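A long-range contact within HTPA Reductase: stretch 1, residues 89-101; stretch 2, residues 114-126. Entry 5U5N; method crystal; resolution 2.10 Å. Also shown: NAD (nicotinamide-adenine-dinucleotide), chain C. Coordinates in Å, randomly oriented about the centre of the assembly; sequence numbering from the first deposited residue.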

# COMPACT_ATOMS: atom_id res chain seq x y z
N ASN A 89 7.46 19.30 30.25
CA ASN A 89 8.23 19.89 29.14
C ASN A 89 7.29 20.62 28.17
O ASN A 89 7.57 21.73 27.77
N ALA A 90 6.15 20.00 27.83
CA ALA A 90 5.19 20.61 26.90
C ALA A 90 4.60 21.89 27.44
O ALA A 90 4.49 22.88 26.72
N GLU A 91 4.21 21.90 28.72
CA GLU A 91 3.70 23.12 29.31
C GLU A 91 4.76 24.19 29.35
O GLU A 91 4.47 25.35 29.12
N PHE A 92 6.00 23.79 29.59
CA PHE A 92 7.09 24.73 29.57
C PHE A 92 7.27 25.34 28.17
O PHE A 92 7.33 26.55 28.03
N TYR A 93 7.30 24.50 27.13
CA TYR A 93 7.45 25.02 25.77
C TYR A 93 6.33 25.96 25.39
O TYR A 93 6.60 27.03 24.83
N CYS A 94 5.09 25.59 25.71
CA CYS A 94 3.93 26.42 25.35
C CYS A 94 3.88 27.77 26.09
O CYS A 94 3.52 28.78 25.50
N LYS A 95 4.25 27.78 27.37
CA LYS A 95 4.32 29.02 28.15
C LYS A 95 5.32 30.01 27.55
O LYS A 95 5.04 31.19 27.44
N GLN A 96 6.48 29.50 27.15
CA GLN A 96 7.58 30.27 26.53
C GLN A 96 7.41 30.57 25.02
O GLN A 96 8.28 31.20 24.42
N GLY A 97 6.33 30.10 24.40
CA GLY A 97 6.13 30.27 22.97
C GLY A 97 7.14 29.52 22.11
O GLY A 97 7.41 29.95 21.00
N LEU A 98 7.73 28.43 22.61
CA LEU A 98 8.74 27.73 21.83
C LEU A 98 8.03 26.66 20.96
O LEU A 98 7.38 25.75 21.49
N PRO A 99 8.18 26.76 19.62
CA PRO A 99 7.61 25.66 18.80
C PRO A 99 8.34 24.36 19.06
O PRO A 99 9.53 24.38 19.25
N PHE A 100 7.62 23.24 19.08
CA PHE A 100 8.25 21.97 19.38
C PHE A 100 7.75 20.76 18.60
O PHE A 100 6.59 20.68 18.22
N VAL A 101 8.66 19.80 18.45
CA VAL A 101 8.38 18.49 17.96
C VAL A 101 8.57 17.51 19.11
O VAL A 101 9.70 17.30 19.55
N ASP A 114 -3.94 19.01 24.49
CA ASP A 114 -4.77 20.14 24.94
C ASP A 114 -3.94 21.40 25.09
O ASP A 114 -4.26 22.41 24.49
N VAL A 115 -2.87 21.32 25.86
CA VAL A 115 -1.99 22.47 26.11
C VAL A 115 -1.42 23.07 24.81
O VAL A 115 -1.38 24.29 24.64
N ALA A 116 -0.99 22.20 23.89
CA ALA A 116 -0.46 22.64 22.60
C ALA A 116 -1.51 23.37 21.73
O ALA A 116 -1.23 24.44 21.18
N ARG A 117 -2.70 22.80 21.64
CA ARG A 117 -3.82 23.38 20.87
C ARG A 117 -4.32 24.67 21.51
O ARG A 117 -4.51 25.67 20.82
N LYS A 118 -4.50 24.64 22.83
CA LYS A 118 -5.03 25.79 23.60
C LYS A 118 -4.10 27.02 23.51
O LYS A 118 -4.57 28.13 23.30
N SER A 119 -2.79 26.81 23.65
CA SER A 119 -1.82 27.91 23.58
C SER A 119 -1.59 28.45 22.17
O SER A 119 -1.10 29.56 22.01
N GLY A 120 -1.93 27.64 21.17
CA GLY A 120 -1.73 28.02 19.77
C GLY A 120 -0.27 27.97 19.38
O GLY A 120 0.15 28.72 18.52
N THR A 121 0.49 27.08 20.02
CA THR A 121 1.91 26.91 19.74
C THR A 121 2.09 26.00 18.53
O THR A 121 1.53 24.89 18.50
N TYR A 122 2.94 26.43 17.58
CA TYR A 122 3.32 25.56 16.47
C TYR A 122 3.97 24.29 17.00
O TYR A 122 5.02 24.35 17.64
N SER A 123 3.35 23.14 16.73
CA SER A 123 3.86 21.86 17.20
C SER A 123 3.56 20.67 16.30
O SER A 123 2.64 20.68 15.51
N ILE A 124 4.38 19.64 16.45
CA ILE A 124 4.12 18.33 15.91
C ILE A 124 4.21 17.40 17.10
O ILE A 124 5.25 17.28 17.74
N ILE A 125 3.10 16.74 17.40
CA ILE A 125 3.05 15.75 18.44
C ILE A 125 2.76 14.44 17.74
O ILE A 125 1.66 14.23 17.21
N ALA A 126 3.77 13.58 17.70
CA ALA A 126 3.60 12.31 17.02
C ALA A 126 4.37 11.23 17.76
O ALA A 126 5.63 11.27 17.82

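The two stretches repeat one plan, a helix, a turn through a positive-phi glycine (Gly97, Gly120) and a strand, and they pack side by side. The helix axes run nearly parallel, 9° apart, with a closest approach of 9.5 Å, and the strands pair in parallel; the whole contact buries 558 Å², both sides summed.

Between the helices the principal bump is Cys94. Its CA-to-CB bond points toward stretch 2, and chi1 in m (-67°) sets SG into a hollow walled by Val115, Ala116, Ser119 and Thr121. The distances define that hollow: Cys94 SG lies 3.6 Å from Val115 CG1, 3.8 Å from Ala116 CA, 3.4 Å from Ser119 OG and 3.5 Å from Thr121 OG1. Whether the sulfur hydrogen-bonds to either hydroxyl is left open by the geometry. The hydroxyls themselves are tightly coupled, with Ser119 OG (chi1 p) and Thr121 OG1 (chi1 m) sharing a very short hydrogen bond of 2.5 Å.

Val115 is the answering bump. It also points toward its partner; with chi1 in t, Val115 places CG1 3.6 Å from Cys94 SG, and both its CG1 and CG2 lie 3.9 Å from Glu91 CG. Glu91, whose CA-to-CB bond points sideways (chi1 m, chi2 t), thus lends the aliphatic part of its chain to the exposed margin.

Following Gly120, Thr121 has its CA-to-CB bond toward stretch 1, and its methyl fills the space beside the turn of stretch 1: Thr121 CG2 is 3.3 Å from Leu98 O and 4.0 Å from Pro99 CA. Pro99 then meets the next residue, CB to Tyr122 CB at 4.0 Å, although the end of Tyr122 leads away.

The strands are joined by two hydrogen bonds, Phe100 N to Tyr122 O (3.2 Å, 144°) and Ile124 N to Phe100 O (3.0 Å, 159°). Phe100 and Ser123 share one face of the sheet. Phe100, with chi1 in p (67°), covers Ser123 with its ring: Ser123 CB sits 4.0 Å from the ring centroid and 13° off the normal, a CH-pi contact. The Phe100 ring also reaches Ala116 CB from CZ (4.3 Å), Thr121 CG2 from CE1 (4.3 Å) and Ile125 CG1 from CE2 (4.1 Å), so it links helix, turn and strand of stretch 2. Ser123 OG is occupied within its own stretch, donating to Thr121 O at 3.0 Å.

On the other face, Val101 (t) and Ile124 (m, t) pack together, CG2 of Val101 to CD1 of Ile124 at 4.2 Å.

NAD takes no part in this packing and approaches the first residue of stretch 1 and the last of stretch 2: Asn89 OD1 is 3.0 Å from NAD N6A, and Ala126 O is 3.6 Å from NAD N7N.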

# COMPACT_ATOMS: atom_id res chain seq x y z
CB ASN A 89 9.06 18.85 28.38
CG ASN A 89 10.24 18.33 29.19
OD1 ASN A 89 10.43 18.72 30.33
ND2 ASN A 89 11.02 17.46 28.60
CB ALA A 90 4.08 19.64 26.55
CB GLU A 91 3.14 22.87 30.68
CG GLU A 91 1.84 22.11 30.60
CD GLU A 91 1.52 21.39 31.90
OE1 GLU A 91 1.56 22.02 32.98
OE2 GLU A 91 1.20 20.17 31.84
CB PHE A 92 8.37 24.09 30.06
CG PHE A 92 9.53 25.02 30.08
CD1 PHE A 92 9.57 26.05 31.00
CD2 PHE A 92 10.55 24.90 29.15
CE1 PHE A 92 10.62 26.94 31.02
CE2 PHE A 92 11.62 25.80 29.19
CZ PHE A 92 11.65 26.82 30.13
CB TYR A 93 7.56 23.89 24.73
CG TYR A 93 8.68 22.90 25.00
CD1 TYR A 93 9.90 23.31 25.58
CD2 TYR A 93 8.51 21.56 24.69
CE1 TYR A 93 10.91 22.40 25.83
CE2 TYR A 93 9.51 20.64 24.94
CZ TYR A 93 10.71 21.06 25.50
OH TYR A 93 11.69 20.13 25.73
CB CYS A 94 2.62 25.67 25.56
SG CYS A 94 2.39 24.27 24.47
CB LYS A 95 4.67 28.72 29.61
CG LYS A 95 5.03 29.97 30.37
CD LYS A 95 5.19 29.78 31.86
CE LYS A 95 5.71 31.07 32.47
NZ LYS A 95 5.50 31.05 33.94
CB GLN A 96 8.92 29.51 26.69
CG GLN A 96 9.33 29.12 28.12
CD GLN A 96 9.92 30.26 28.92
OE1 GLN A 96 10.47 31.21 28.37
NE2 GLN A 96 9.78 30.18 30.24
CB LEU A 98 9.75 27.04 22.72
CG LEU A 98 10.82 27.91 23.39
CD1 LEU A 98 11.58 27.06 24.40
CD2 LEU A 98 11.76 28.55 22.36
CB PRO A 99 7.81 26.14 17.35
CG PRO A 99 8.80 27.24 17.42
CD PRO A 99 8.75 27.83 18.80
CB PHE A 100 8.21 21.67 20.90
CG PHE A 100 6.84 21.42 21.46
CD1 PHE A 100 6.03 22.47 21.80
CD2 PHE A 100 6.39 20.12 21.65
CE1 PHE A 100 4.77 22.24 22.32
CE2 PHE A 100 5.12 19.87 22.14
CZ PHE A 100 4.31 20.94 22.48
CB VAL A 101 9.33 18.15 16.80
CG1 VAL A 101 9.08 16.72 16.31
CG2 VAL A 101 9.16 19.16 15.68
CB ASP A 114 -5.49 19.81 26.28
CG ASP A 114 -6.60 20.81 26.63
OD1 ASP A 114 -6.87 21.72 25.83
OD2 ASP A 114 -7.21 20.69 27.70
CB VAL A 115 -0.88 22.07 27.11
CG1 VAL A 115 0.25 23.07 27.13
CG2 VAL A 115 -1.45 21.95 28.51
CB ALA A 116 0.13 21.46 21.84
CB ARG A 117 -4.97 22.38 20.73
CG ARG A 117 -6.04 22.81 19.71
CD ARG A 117 -7.20 21.82 19.56
NE ARG A 117 -6.73 20.44 19.60
CZ ARG A 117 -6.86 19.58 20.61
NH1 ARG A 117 -7.51 19.87 21.75
NH2 ARG A 117 -6.34 18.37 20.47
CB LYS A 118 -5.25 25.37 25.07
CG LYS A 118 -6.32 26.13 25.82
CD LYS A 118 -6.43 25.70 27.26
CE LYS A 118 -7.12 24.37 27.34
NZ LYS A 118 -8.25 24.45 28.29
CB SER A 119 -0.48 27.49 24.18
OG SER A 119 0.15 26.52 23.37
CB THR A 121 2.61 26.21 20.94
OG1 THR A 121 2.27 26.88 22.15
CG2 THR A 121 4.14 26.21 20.80
CB TYR A 122 4.24 26.28 15.48
CG TYR A 122 3.51 27.34 14.69
CD1 TYR A 122 2.70 27.00 13.60
CD2 TYR A 122 3.59 28.68 15.03
CE1 TYR A 122 2.03 27.97 12.87
CE2 TYR A 122 2.93 29.65 14.30
CZ TYR A 122 2.14 29.28 13.24
OH TYR A 122 1.47 30.24 12.54
CB SER A 123 3.33 21.55 18.63
OG SER A 123 1.99 21.94 18.77
CB ILE A 124 5.14 17.94 14.82
CG1 ILE A 124 4.92 18.78 13.57
CG2 ILE A 124 4.99 16.46 14.47
CD1 ILE A 124 6.16 18.89 12.72
CB ILE A 125 1.98 16.10 19.50
CG1 ILE A 125 2.43 17.36 20.25
CG2 ILE A 125 1.77 14.94 20.47
CD1 ILE A 125 1.37 18.04 21.07
CB ALA A 126 4.09 12.44 15.59
PA NAD C . 16.84 7.55 27.04
O1A NAD C . 16.50 6.97 28.40
O2A NAD C . 18.02 7.03 26.24
O5B NAD C . 17.03 9.13 27.14
C5B NAD C . 16.01 9.99 27.61
C4B NAD C . 16.73 11.19 28.21
O4B NAD C . 15.81 12.20 28.63
C3B NAD C . 17.59 10.83 29.42
O3B NAD C . 18.98 10.92 29.05
C2B NAD C . 17.15 11.80 30.52
O2B NAD C . 18.26 12.26 31.33
C1B NAD C . 16.40 12.89 29.73
N9A NAD C . 15.37 13.70 30.43
C8A NAD C . 14.49 13.27 31.36
N7A NAD C . 13.69 14.28 31.77
C5A NAD C . 14.05 15.39 31.09
C6A NAD C . 13.62 16.80 31.05
N6A NAD C . 12.61 17.24 31.83
N1A NAD C . 14.25 17.65 30.20
C2A NAD C . 15.26 17.24 29.41
N3A NAD C . 15.71 15.96 29.40
C4A NAD C . 15.15 15.00 30.20
O3 NAD C . 15.48 7.47 26.17
PN NAD C . 15.45 7.23 24.57
O1N NAD C . 15.92 5.81 24.36
O2N NAD C . 16.16 8.37 23.86
O5D NAD C . 13.86 7.43 24.31
C5D NAD C . 13.26 8.67 24.65
C4D NAD C . 11.75 8.67 24.43
O4D NAD C . 11.47 8.67 23.03
C3D NAD C . 11.03 7.45 25.03
O3D NAD C . 9.79 7.83 25.66
C2D NAD C . 10.76 6.57 23.83
O2D NAD C . 9.58 5.78 23.95
C1D NAD C . 10.57 7.60 22.72
N1N NAD C . 10.75 7.09 21.34
C2N NAD C . 9.84 7.51 20.44
C3N NAD C . 9.89 7.13 19.11
C7N NAD C . 8.83 7.61 18.13
O7N NAD C . 8.59 6.92 17.15
N7N NAD C . 8.15 8.75 18.32
C4N NAD C . 10.92 6.28 18.71
C5N NAD C . 11.86 5.85 19.64
C6N NAD C . 11.76 6.27 20.97